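Local structure of 3-oxoacyl-(Acyl-carrier protein) synthase (4EFI) at residues A[103-107]-A[120-124]; A[192-198]-A[334-340]. The protein probably acts as a 3-oxoacyl-[acyl-carrier-protein] synthase, joining acyl units in fatty acid synthesis or a related pathway. All coordinates share one frame; numbering follows the deposited sequence.

Interaction 1: residues A[103-107]-A[120-124]; sequences PATAF and LALDI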
# COMPACT_ATOMS: atom_id res chain seq x y z
N PRO A 103 13.68 -7.33 -17.34
CA PRO A 103 12.73 -6.26 -17.58
C PRO A 103 11.81 -5.99 -16.41
O PRO A 103 11.74 -6.78 -15.46
CB PRO A 103 11.89 -6.82 -18.72
CG PRO A 103 11.87 -8.31 -18.47
CD PRO A 103 13.23 -8.61 -17.92
N ALA A 104 11.10 -4.88 -16.48
CA ALA A 104 10.10 -4.54 -15.49
C ALA A 104 8.99 -5.60 -15.40
O ALA A 104 8.57 -6.20 -16.40
CB ALA A 104 9.50 -3.20 -15.83
N THR A 105 8.48 -5.78 -14.20
CA THR A 105 7.45 -6.78 -13.95
C THR A 105 6.12 -6.41 -14.61
O THR A 105 5.29 -7.29 -14.92
CB THR A 105 7.33 -7.02 -12.42
OG1 THR A 105 8.57 -7.56 -11.94
CG2 THR A 105 6.23 -8.01 -12.07
N ALA A 106 5.90 -5.12 -14.88
CA ALA A 106 4.70 -4.74 -15.62
C ALA A 106 4.64 -5.43 -16.97
O ALA A 106 3.56 -5.74 -17.45
CB ALA A 106 4.64 -3.23 -15.77
N PHE A 107 5.78 -5.69 -17.60
CA PHE A 107 5.79 -6.40 -18.89
C PHE A 107 5.39 -7.85 -18.72
O PHE A 107 4.67 -8.41 -19.56
CB PHE A 107 7.16 -6.29 -19.57
CG PHE A 107 7.47 -4.91 -20.01
CD1 PHE A 107 6.86 -4.38 -21.14
CD2 PHE A 107 8.34 -4.12 -19.29
CE1 PHE A 107 7.09 -3.10 -21.52
CE2 PHE A 107 8.58 -2.82 -19.67
CZ PHE A 107 7.94 -2.32 -20.81
N LEU A 120 0.06 0.46 -21.90
CA LEU A 120 1.24 1.01 -21.26
C LEU A 120 1.65 0.11 -20.11
O LEU A 120 0.81 -0.45 -19.42
CB LEU A 120 0.92 2.41 -20.72
CG LEU A 120 0.44 3.41 -21.73
CD1 LEU A 120 0.23 4.78 -21.07
CD2 LEU A 120 1.41 3.55 -22.91
N ALA A 121 2.95 -0.01 -19.88
CA ALA A 121 3.47 -0.90 -18.85
C ALA A 121 4.55 -0.17 -18.06
O ALA A 121 5.65 0.05 -18.55
CB ALA A 121 4.02 -2.17 -19.51
N LEU A 122 4.25 0.20 -16.83
CA LEU A 122 5.16 1.02 -16.03
C LEU A 122 5.37 0.42 -14.66
O LEU A 122 4.39 0.27 -13.91
CB LEU A 122 4.56 2.42 -15.87
CG LEU A 122 4.42 3.20 -17.18
CD1 LEU A 122 3.65 4.50 -16.93
CD2 LEU A 122 5.80 3.51 -17.79
N ASP A 123 6.61 0.08 -14.30
CA ASP A 123 6.96 -0.26 -12.92
C ASP A 123 7.39 1.03 -12.22
O ASP A 123 8.33 1.69 -12.68
CB ASP A 123 8.19 -1.21 -12.85
CG ASP A 123 7.88 -2.72 -12.95
OD1 ASP A 123 6.83 -3.07 -13.47
OD2 ASP A 123 8.77 -3.53 -12.57
N ILE A 124 6.80 1.32 -11.07
CA ILE A 124 7.14 2.48 -10.25
C ILE A 124 7.53 2.02 -8.84
O ILE A 124 6.81 1.24 -8.21
CB ILE A 124 5.97 3.44 -10.15
CG1 ILE A 124 5.58 3.89 -11.55
CG2 ILE A 124 6.31 4.61 -9.23
CD1 ILE A 124 4.40 4.89 -11.55
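Asp123 meets the start of helix 105-112 with both oxygens of its carboxylate. OD2 accepts the backbone N-H of Thr105, with Thr105 N 2.8 Å from Asp123 OD2. OD1 takes the next one along, with Ala106 N 2.7 Å from Asp123 OD1. Both donors come in on the syn side of the carboxylate. The Thr105 donor lies further out of its plane (26°) than the Ala106 donor (17°). Each bond is somewhat bent. The methyl groups on either side of Thr105 press on the same carboxylate. Ala104 CB lies 3.3 Å from Asp123 CG, and Ala106 CB is 3.2 Å from Asp123 OD1.

Further back along the strand, Ala121 is the apolar partner. Its methyl touches two side chains of the other segment, Ala106 and Phe107. Ala106 CB is 3.9 Å from Ala121 CB. The Phe107 ring turns one face to the same methyl, and Ala121 CB is 4.1 Å from the ring centroid in a CH-pi contact. The methyl is offset toward the rim, nearest CE1. Phe107 has CG anti to its carbonyl carbon (chi1 -68°), which places CG beside its own N and brings the ring alongside Ala121.

The surrounding fold fixes these groups. Thr105 OG1 is hydrogen-bonded to Asn99 N. Strand 120-124 is paired through its backbone with strand 90-94, whose Leu91 and Phe93 touch Ala106 and Asp123. The contact therefore joins the helix and second strand of a beta-alpha-beta unit.

Two bonds hold the carboxylate and limit its rotation. Its negative charge faces the N-terminal end of a helix, where the helix dipole would favour it. Together the two N-H groups and the helix end probably stabilise the ionised form of Asp123.

Interaction 2: residues A[192-198]-A[334-340]; sequences HFIIGAD and YSWASAA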
# COMPACT_ATOMS: atom_id res chain seq x y z
N HIS A 192 -9.44 14.24 -4.90
CA HIS A 192 -8.39 15.15 -4.45
C HIS A 192 -7.24 14.36 -3.85
O HIS A 192 -7.45 13.34 -3.16
CB HIS A 192 -8.92 16.11 -3.39
CG HIS A 192 -10.02 16.98 -3.89
ND1 HIS A 192 -9.79 18.21 -4.46
CD2 HIS A 192 -11.36 16.78 -3.94
CE1 HIS A 192 -10.94 18.75 -4.83
NE2 HIS A 192 -11.91 17.90 -4.52
N PHE A 193 -6.01 14.81 -4.10
CA PHE A 193 -4.80 14.12 -3.69
C PHE A 193 -3.78 15.14 -3.22
O PHE A 193 -3.75 16.28 -3.69
CB PHE A 193 -4.18 13.37 -4.85
CG PHE A 193 -5.11 12.43 -5.55
CD1 PHE A 193 -5.90 12.87 -6.61
CD2 PHE A 193 -5.21 11.10 -5.18
CE1 PHE A 193 -6.76 11.99 -7.27
CE2 PHE A 193 -6.05 10.23 -5.85
CZ PHE A 193 -6.83 10.68 -6.88
N ILE A 194 -2.94 14.71 -2.27
CA ILE A 194 -1.76 15.48 -1.85
C ILE A 194 -0.58 14.54 -1.86
O ILE A 194 -0.69 13.40 -1.38
CB ILE A 194 -1.93 16.12 -0.46
CG1 ILE A 194 -3.18 17.01 -0.44
CG2 ILE A 194 -0.66 16.91 -0.09
CD1 ILE A 194 -3.39 17.78 0.87
N ILE A 195 0.53 14.95 -2.47
CA ILE A 195 1.71 14.08 -2.57
C ILE A 195 2.95 14.85 -2.17
O ILE A 195 3.22 15.92 -2.73
CB ILE A 195 1.90 13.51 -4.00
CG1 ILE A 195 0.66 12.75 -4.47
CG2 ILE A 195 3.12 12.60 -4.04
CD1 ILE A 195 0.76 12.24 -5.92
N GLY A 196 3.69 14.36 -1.18
CA GLY A 196 4.89 15.02 -0.69
C GLY A 196 6.09 14.10 -0.60
O GLY A 196 5.92 12.88 -0.51
N ALA A 197 7.28 14.67 -0.56
CA ALA A 197 8.53 13.92 -0.57
C ALA A 197 9.56 14.62 0.29
O ALA A 197 9.62 15.86 0.31
CB ALA A 197 9.08 13.80 -1.99
N ASP A 198 10.36 13.86 1.04
CA ASP A 198 11.53 14.41 1.73
C ASP A 198 12.64 13.36 1.74
O ASP A 198 12.76 12.56 2.68
CB ASP A 198 11.20 14.86 3.14
CG ASP A 198 12.40 15.42 3.86
OD1 ASP A 198 13.47 15.55 3.24
OD2 ASP A 198 12.27 15.76 5.05
N TYR A 334 11.78 9.82 2.43
CA TYR A 334 10.39 9.79 2.89
C TYR A 334 9.40 10.23 1.82
O TYR A 334 9.69 11.10 1.00
CB TYR A 334 10.20 10.74 4.06
CG TYR A 334 10.88 10.40 5.35
CD1 TYR A 334 11.07 9.08 5.76
CD2 TYR A 334 11.27 11.41 6.21
CE1 TYR A 334 11.66 8.79 6.98
CE2 TYR A 334 11.85 11.12 7.44
CZ TYR A 334 12.03 9.82 7.81
OH TYR A 334 12.62 9.52 9.03
N SER A 335 8.20 9.68 1.91
CA SER A 335 7.13 10.01 1.00
C SER A 335 5.81 9.94 1.77
O SER A 335 5.66 9.10 2.66
CB SER A 335 7.18 9.03 -0.18
OG SER A 335 6.16 9.31 -1.12
N TRP A 336 4.86 10.78 1.41
CA TRP A 336 3.52 10.71 1.99
C TRP A 336 2.51 11.13 0.94
O TRP A 336 2.82 11.92 0.05
CB TRP A 336 3.41 11.57 3.25
CG TRP A 336 3.71 13.01 3.06
CD1 TRP A 336 2.80 14.00 2.88
CD2 TRP A 336 4.99 13.64 3.08
NE1 TRP A 336 3.43 15.21 2.75
CE2 TRP A 336 4.78 15.02 2.90
CE3 TRP A 336 6.31 13.17 3.24
CZ2 TRP A 336 5.84 15.94 2.82
CZ3 TRP A 336 7.35 14.08 3.19
CH2 TRP A 336 7.11 15.45 2.99
N ALA A 337 1.29 10.61 1.03
CA ALA A 337 0.31 10.89 -0.01
C ALA A 337 -1.09 10.59 0.49
O ALA A 337 -1.29 9.66 1.29
CB ALA A 337 0.60 10.10 -1.27
N SER A 338 -2.05 11.38 0.04
CA SER A 338 -3.46 11.16 0.37
C SER A 338 -4.34 11.12 -0.86
O SER A 338 -3.98 11.61 -1.93
CB SER A 338 -3.97 12.26 1.29
OG SER A 338 -3.97 13.48 0.56
N ALA A 339 -5.52 10.51 -0.68
CA ALA A 339 -6.60 10.55 -1.66
C ALA A 339 -7.90 10.73 -0.90
O ALA A 339 -8.10 10.11 0.15
CB ALA A 339 -6.65 9.26 -2.46
N ALA A 340 -8.79 11.54 -1.42
CA ALA A 340 -10.10 11.70 -0.84
C ALA A 340 -11.08 11.70 -1.99
O ALA A 340 -11.00 12.52 -2.88
CB ALA A 340 -10.21 13.00 -0.09
O HOH W 1 6.59 11.23 -2.71
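Strands 190-197 and 335-343 are antiparallel neighbours in a five-stranded mixed sheet. Their short segments run 178° apart in direction, with axes 4.6 Å from each other. His192 and Ala340, Ile194 and Ser338, and Gly196 and Trp336 are hydrogen-bonded pairs. Phe193, Ile195 and Ala197 face Ala339, Ala337 and Ser335 in the non-hydrogen-bonded pairs between and beyond them. The ladder runs on past the strand end, with Asp198 N 2.8 Å from Tyr334 O.

The Trp336 indole lies flat over Gly196. Gly196 CA is 3.8 Å from the centroid of the five-membered ring, a CH-pi contact. Trp336 CG stands between its backbone N and carbonyl carbon (chi1 58°), which folds the ring across to the other strand. Glycine has no side chain to hold it off. Further along the same face, Ala197 N lies 3.6 Å from Trp336 CH2, while Asp198 CB sits at the ring edge. NE1 is hydrogen-bonded to Ala8 O, which holds the five-membered ring end of the indole in place.

Ser338 OG makes a weak bond to Ile194 N at 3.3 Å, but its stronger partner is Thr253. On the opposite face, Phe193 CE2 packs 3.6 Å from Ala339 CB, and its ring meets Trp136 edge-to-face.

Helix 130-143 covers the face carrying Ile195 and Ala337. Helix 235-257 covers the one carrying Ile194 and Ser338. Helix, sheet, helix is one half of the five-layered alpha-beta-alpha-beta-alpha thiolase fold, to which this synthase family belongs.

How the interactions relate
The two contacts lie in different sheets, with centres about 22 Å apart and nearest atoms about 9 Å apart. Interaction 1 is local: 12 residues separate its segments, and it sets a helix against an outermost strand, within this chain, of the six-stranded sheet. It is partly buried and rests on one carboxylate, a few methyl groups and the face of a phenylalanine ring. Interaction 2 is long-range, with 135 residues between its segments, and lies in the buried interior of the five-stranded sheet. Backbone bonds carry it, and an aromatic side chain adds to them. One joins the first turn of a helix to a strand near the surface; the other knits together distant chain parts.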